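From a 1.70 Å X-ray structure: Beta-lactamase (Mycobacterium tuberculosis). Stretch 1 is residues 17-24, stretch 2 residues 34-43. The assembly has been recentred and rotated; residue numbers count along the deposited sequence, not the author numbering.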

ATOM      1  N   PRO A  17     -10.734  -8.512   7.560  1.00 14.46           N
ATOM      2  CA  PRO A  17      -9.870  -9.699   7.515  1.00 13.89           C
ATOM      3  C   PRO A  17      -8.896  -9.562   6.343  1.00 13.05           C
ATOM      4  O   PRO A  17      -9.307  -9.138   5.263  1.00 13.72           O
ATOM      5  CB  PRO A  17     -10.852 -10.846   7.285  1.00 15.34           C
ATOM      6  CG  PRO A  17     -12.167 -10.350   7.794  1.00 16.19           C
ATOM      7  CD  PRO A  17     -12.167  -8.862   7.607  1.00 15.97           C
ATOM      8  N   LEU A  18      -7.624  -9.883   6.553  1.00 13.07           N
ATOM      9  CA  LEU A  18      -6.598  -9.524   5.570  1.00 12.26           C
ATOM     10  C   LEU A  18      -6.776 -10.215   4.213  1.00 12.03           C
ATOM     11  O   LEU A  18      -6.385  -9.663   3.191  1.00 12.76           O
ATOM     12  CB  LEU A  18      -5.195  -9.726   6.141  1.00 12.67           C
ATOM     13  CG  LEU A  18      -4.816  -8.763   7.275  1.00 13.42           C
ATOM     14  CD1 LEU A  18      -3.408  -9.047   7.760  1.00 14.08           C
ATOM     15  CD2 LEU A  18      -4.956  -7.300   6.864  1.00 12.44           C
ATOM     16  N   ASN A  19      -7.394 -11.390   4.192  1.00 12.19           N
ATOM     17  CA  ASN A  19      -7.676 -12.061   2.920  1.00 13.84           C
ATOM     18  C   ASN A  19      -8.453 -11.171   1.951  1.00 13.97           C
ATOM     19  O   ASN A  19      -8.312 -11.306   0.741  1.00 14.72           O
ATOM     20  CB  ASN A  19      -8.441 -13.372   3.145  1.00 14.71           C
ATOM     21  CG  ASN A  19      -9.925 -13.155   3.393  1.00 16.30           C
ATOM     22  OD1 ASN A  19     -10.375 -12.970   4.530  1.00 20.77           O
ATOM     23  ND2 ASN A  19     -10.697 -13.197   2.329  1.00 13.19           N
ATOM     24  N   ASP A  20      -9.286 -10.277   2.486  1.00 13.93           N
ATOM     25  CA  ASP A  20     -10.130  -9.423   1.641  1.00 16.16           C
ATOM     26  C   ASP A  20      -9.339  -8.531   0.693  1.00 15.40           C
ATOM     27  O   ASP A  20      -9.835  -8.180  -0.374  1.00 18.17           O
ATOM     28  CB  ASP A  20     -11.056  -8.548   2.490  1.00 17.55           C
ATOM     29  CG  ASP A  20     -12.273  -9.290   2.980  1.00 23.93           C
ATOM     30  OD1 ASP A  20     -12.538 -10.426   2.516  1.00 26.91           O
ATOM     31  OD2 ASP A  20     -12.981  -8.721   3.836  1.00 28.75           O
ATOM     32  N   TYR A  21      -8.117  -8.176   1.084  1.00 13.67           N
ATOM     33  CA  TYR A  21      -7.284  -7.265   0.289  1.00 13.25           C
ATOM     34  C   TYR A  21      -6.426  -7.960  -0.765  1.00 11.89           C
ATOM     35  O   TYR A  21      -5.919  -7.314  -1.697  1.00 12.27           O
ATOM     36  CB  TYR A  21      -6.392  -6.454   1.216  1.00 13.33           C
ATOM     37  CG  TYR A  21      -7.149  -5.703   2.293  1.00 14.12           C
ATOM     38  CD1 TYR A  21      -7.898  -4.576   1.988  1.00 15.43           C
ATOM     39  CD2 TYR A  21      -7.108  -6.121   3.622  1.00 13.98           C
ATOM     40  CE1 TYR A  21      -8.583  -3.880   2.975  1.00 15.55           C
ATOM     41  CE2 TYR A  21      -7.789  -5.431   4.613  1.00 13.84           C
ATOM     42  CZ  TYR A  21      -8.521  -4.314   4.287  1.00 14.59           C
ATOM     43  OH  TYR A  21      -9.194  -3.632   5.274  1.00 15.94           O
ATOM     44  N   VAL A  22      -6.252  -9.267  -0.622  1.00 12.54           N
ATOM     45  CA  VAL A  22      -5.348 -10.033  -1.480  1.00 12.98           C
ATOM     46  C   VAL A  22      -5.877 -10.100  -2.921  1.00 12.28           C
ATOM     47  O   VAL A  22      -7.079 -10.234  -3.152  1.00 13.80           O
ATOM     48  CB  VAL A  22      -5.108 -11.435  -0.871  1.00 13.81           C
ATOM     49  CG1 VAL A  22      -4.373 -12.361  -1.825  1.00 14.89           C
ATOM     50  CG2 VAL A  22      -4.336 -11.302   0.438  1.00 13.09           C
ATOM     51  N   GLY A  23      -4.972  -9.966  -3.882  1.00 11.33           N
ATOM     52  CA  GLY A  23      -5.319 -10.073  -5.292  1.00 12.87           C
ATOM     53  C   GLY A  23      -4.383  -9.323  -6.211  1.00 13.31           C
ATOM     54  O   GLY A  23      -3.427  -8.676  -5.767  1.00 12.56           O
ATOM     55  N   VAL A  24      -4.673  -9.419  -7.504  1.00 14.28           N
ATOM     56  CA  VAL A  24      -3.902  -8.754  -8.538  1.00 13.13           C
ATOM     57  C   VAL A  24      -4.768  -7.635  -9.089  1.00 13.72           C
ATOM     58  O   VAL A  24      -5.810  -7.881  -9.703  1.00 16.12           O
ATOM     59  CB  VAL A  24      -3.493  -9.723  -9.659  1.00 14.43           C
ATOM     60  CG1 VAL A  24      -2.719  -8.990 -10.745  1.00 15.61           C
ATOM     61  CG2 VAL A  24      -2.651 -10.850  -9.084  1.00 15.42           C
ATOM     62  N   THR A  34       0.296  -6.324  -7.197  1.00 11.70           N
ATOM     63  CA  THR A  34      -0.012  -7.645  -6.672  1.00 12.33           C
ATOM     64  C   THR A  34       0.068  -7.618  -5.157  1.00 11.47           C
ATOM     65  O   THR A  34       1.109  -7.299  -4.593  1.00 10.99           O
ATOM     66  CB  THR A  34       0.939  -8.707  -7.253  1.00 13.61           C
ATOM     67  OG1 THR A  34       0.815  -8.709  -8.680  1.00 14.55           O
ATOM     68  CG2 THR A  34       0.594 -10.092  -6.729  1.00 14.03           C
ATOM     69  N   VAL A  35      -1.048  -7.946  -4.508  1.00 11.18           N
ATOM     70  CA  VAL A  35      -1.140  -7.942  -3.054  1.00 11.25           C
ATOM     71  C   VAL A  35      -1.227  -9.393  -2.583  1.00 10.47           C
ATOM     72  O   VAL A  35      -2.105 -10.149  -3.014  1.00 10.44           O
ATOM     73  CB  VAL A  35      -2.344  -7.115  -2.562  1.00 11.69           C
ATOM     74  CG1 VAL A  35      -2.407  -7.120  -1.043  1.00 12.54           C
ATOM     75  CG2 VAL A  35      -2.260  -5.684  -3.084  1.00 11.83           C
ATOM     76  N   THR A  36      -0.283  -9.778  -1.730  1.00 10.29           N
ATOM     77  CA  THR A  36      -0.188 -11.140  -1.228  1.00 10.33           C
ATOM     78  C   THR A  36      -0.085 -11.120   0.293  1.00 10.02           C
ATOM     79  O   THR A  36       0.219 -10.090   0.900  1.00 10.14           O
ATOM     80  CB  THR A  36       1.033 -11.896  -1.812  1.00 10.29           C
ATOM     81  OG1 THR A  36       2.239 -11.193  -1.483  1.00 11.40           O
ATOM     82  CG2 THR A  36       0.918 -12.075  -3.334  1.00 11.67           C
ATOM     83  N   TYR A  37      -0.327 -12.275   0.899  1.00  9.89           N
ATOM     84  CA  TYR A  37      -0.322 -12.411   2.346  1.00  9.92           C
ATOM     85  C   TYR A  37       0.688 -13.472   2.742  1.00 10.31           C
ATOM     86  O   TYR A  37       0.738 -14.551   2.135  1.00 11.41           O
ATOM     87  CB  TYR A  37      -1.716 -12.816   2.834  1.00 10.21           C
ATOM     88  CG  TYR A  37      -1.803 -13.181   4.303  1.00 10.53           C
ATOM     89  CD1 TYR A  37      -1.602 -14.494   4.731  1.00 11.63           C
ATOM     90  CD2 TYR A  37      -2.111 -12.224   5.257  1.00 11.29           C
ATOM     91  CE1 TYR A  37      -1.690 -14.832   6.074  1.00 13.47           C
ATOM     92  CE2 TYR A  37      -2.206 -12.553   6.599  1.00 13.43           C
ATOM     93  CZ  TYR A  37      -2.004 -13.859   7.001  1.00 14.44           C
ATOM     94  OH  TYR A  37      -2.101 -14.183   8.333  1.00 19.01           O
ATOM     95  N   HIS A  38       1.497 -13.170   3.749  1.00 10.43           N
ATOM     96  CA  HIS A  38       2.427 -14.154   4.283  1.00 12.43           C
ATOM     97  C   HIS A  38       2.607 -13.985   5.786  1.00 13.72           C
ATOM     98  O   HIS A  38       3.007 -12.923   6.242  1.00 13.70           O
ATOM     99  CB  HIS A  38       3.780 -14.055   3.575  1.00 13.49           C
ATOM    100  CG  HIS A  38       4.731 -15.139   3.962  1.00 15.28           C
ATOM    101  ND1 HIS A  38       5.876 -14.903   4.689  1.00 16.65           N
ATOM    102  CD2 HIS A  38       4.683 -16.474   3.760  1.00 17.57           C
ATOM    103  CE1 HIS A  38       6.507 -16.038   4.895  1.00 18.98           C
ATOM    104  NE2 HIS A  38       5.802 -17.008   4.345  1.00 18.72           N
ATOM    105  N   ASP A  39       2.281 -15.026   6.553  1.00 14.78           N
ATOM    106  CA  ASP A  39       2.533 -15.041   7.993  1.00 16.05           C
ATOM    107  C   ASP A  39       2.099 -13.750   8.700  1.00 14.85           C
ATOM    108  O   ASP A  39       2.876 -13.136   9.440  1.00 17.64           O
ATOM    109  CB  ASP A  39       4.024 -15.319   8.269  1.00 18.05           C
ATOM    110  CG  ASP A  39       4.471 -16.707   7.801  1.00 22.18           C
ATOM    111  OD1 ASP A  39       3.607 -17.557   7.503  1.00 25.70           O
ATOM    112  OD2 ASP A  39       5.697 -16.960   7.746  1.00 25.43           O
ATOM    113  N   GLY A  40       0.862 -13.338   8.460  1.00 14.04           N
ATOM    114  CA  GLY A  40       0.294 -12.159   9.099  1.00 15.04           C
ATOM    115  C   GLY A  40       0.550 -10.819   8.422  1.00 15.24           C
ATOM    116  O   GLY A  40       0.066  -9.796   8.893  1.00 17.09           O
ATOM    117  N   GLN A  41       1.295 -10.824   7.320  1.00 14.42           N
ATOM    118  CA  GLN A  41       1.760  -9.602   6.669  1.00 13.94           C
ATOM    119  C   GLN A  41       1.160  -9.487   5.273  1.00 13.04           C
ATOM    120  O   GLN A  41       1.261 -10.427   4.490  1.00 12.84           O
ATOM    121  CB  GLN A  41       3.289  -9.651   6.548  1.00 14.85           C
ATOM    122  CG  GLN A  41       3.928  -8.415   5.933  1.00 15.29           C
ATOM    123  CD  GLN A  41       3.864  -7.222   6.861  1.00 16.47           C
ATOM    124  OE1 GLN A  41       4.403  -7.268   7.962  1.00 17.59           O
ATOM    125  NE2 GLN A  41       3.200  -6.148   6.428  1.00 18.50           N
ATOM    126  N   LEU A  42       0.540  -8.347   4.971  1.00 11.77           N
ATOM    127  CA  LEU A  42       0.208  -8.002   3.593  1.00 12.14           C
ATOM    128  C   LEU A  42       1.441  -7.378   2.937  1.00 11.05           C
ATOM    129  O   LEU A  42       2.160  -6.586   3.561  1.00 10.90           O
ATOM    130  CB  LEU A  42      -0.960  -7.017   3.499  1.00 14.03           C
ATOM    131  CG  LEU A  42      -2.392  -7.500   3.687  1.00 15.99           C
ATOM    132  CD1 LEU A  42      -3.339  -6.317   3.535  1.00 18.64           C
ATOM    133  CD2 LEU A  42      -2.757  -8.591   2.696  1.00 14.97           C
ATOM    134  N   ARG A  43       1.680  -7.755   1.690  1.00 10.53           N
ATOM    135  CA  ARG A  43       2.764  -7.193   0.885  1.00 11.23           C
ATOM    136  C   ARG A  43       2.216  -6.682  -0.440  1.00 11.63           C
ATOM    137  O   ARG A  43       1.256  -7.236  -0.977  1.00 10.57           O
ATOM    138  CB  ARG A  43       3.835  -8.243   0.594  1.00 11.93           C
ATOM    139  CG  ARG A  43       4.357  -8.990   1.818  1.00 12.00           C
ATOM    140  CD  ARG A  43       3.657 -10.331   2.025  1.00 12.36           C
ATOM    141  NE  ARG A  43       3.811 -11.158   0.838  1.00 11.92           N
ATOM    142  CZ  ARG A  43       4.886 -11.892   0.551  1.00 11.66           C
ATOM    143  NH1 ARG A  43       5.908 -11.969   1.398  1.00 12.77           N
ATOM    144  NH2 ARG A  43       4.928 -12.567  -0.583  1.00 11.84           N
TER

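This contact is a short antiparallel strand pairing, closed by two backbone hydrogen bonds at Gly 23 and Val 35, that gives way to a small apolar cluster where the first stretch leaves the sheet and lays Leu 18, Tyr 21 and Val 22 against a beta hairpin.

The hairpin is the platform. Residues 34-38 and 41-43 form its two strands, joined by a type I' turn from His 38 to Gln 41. Gln 41 N bonds to His 38 O at 2.9 Å and His 38 N to Gln 41 O at 2.9 Å; further along, Thr 36 and Arg 43 pair in the same reciprocal way. Asp 39 and Gly 40 both take positive phi, as this turn requires, and the backbone angles of Gly 40 would jam a CB against the preceding carbonyl oxygen.

Stretch 1 pairs with strand 34-38 through Val 35, whereas the neighbouring Thr 36 pairs with Arg 43 of the hairpin's other strand. Gly 23 N donates to Val 35 O at 3.0 Å, and Val 35 N returns a nearly straight bond to Gly 23 O at 2.8 Å, so one residue on each strand satisfies both of its backbone polar groups with the other. The next pair, Val 24 and Thr 34, is a non-hydrogen-bonded one with its CA atoms 4.5 Å apart. Their side chains lie on the same face of the sheet, and Val 24 CG2 meets Thr 34 CG2 at 4.1 Å, a loose contact. Gly 23 earns its place through its own backbone: at phi 154° and psi 179°, a CB would press on the carbonyl oxygen of Val 22.

Before the strand, residues 18-21 have helical backbone angles without a regular helical bond pattern. Asp 20 N to Pro 17 O, Tyr 21 N to Leu 18 O and Val 22 N to Asn 19 O are successive i to i-3 bonds that coil this segment tightly. The coil sorts its side chains: Leu 18 and Tyr 21 start toward the hairpin, while Asn 19 and Asp 20 point away, keeping their polar groups out of the apolar contact.

Leu 42 is the hub of that contact. Its CD1 lies 3.8 Å from Leu 18 CD2 and also 3.8 Å from Tyr 21 CD2, while its CD2 reaches Val 22 CG2 at 3.9 Å. The Tyr 21 ring meets the leucine obliquely and its end then leads away from the hairpin, its hydroxyl bonding elsewhere in the structure. Leu 18 CD1 also touches the edge of the Tyr 37 ring at CE2, 3.9 Å away, and lies 3.7 Å from Gly 40 O in the turn.

Val 22 links cluster and strand. Its CG2 packs on Tyr 37 CB at 3.9 Å, and its CG1 approaches Val 35 O to 3.4 Å, beside the hydrogen bond from Gly 23. The rule to read here is economical: two backbone bonds set the register, and a few branched and aromatic side chains extend the contact beyond it, burying 472 Å² in all.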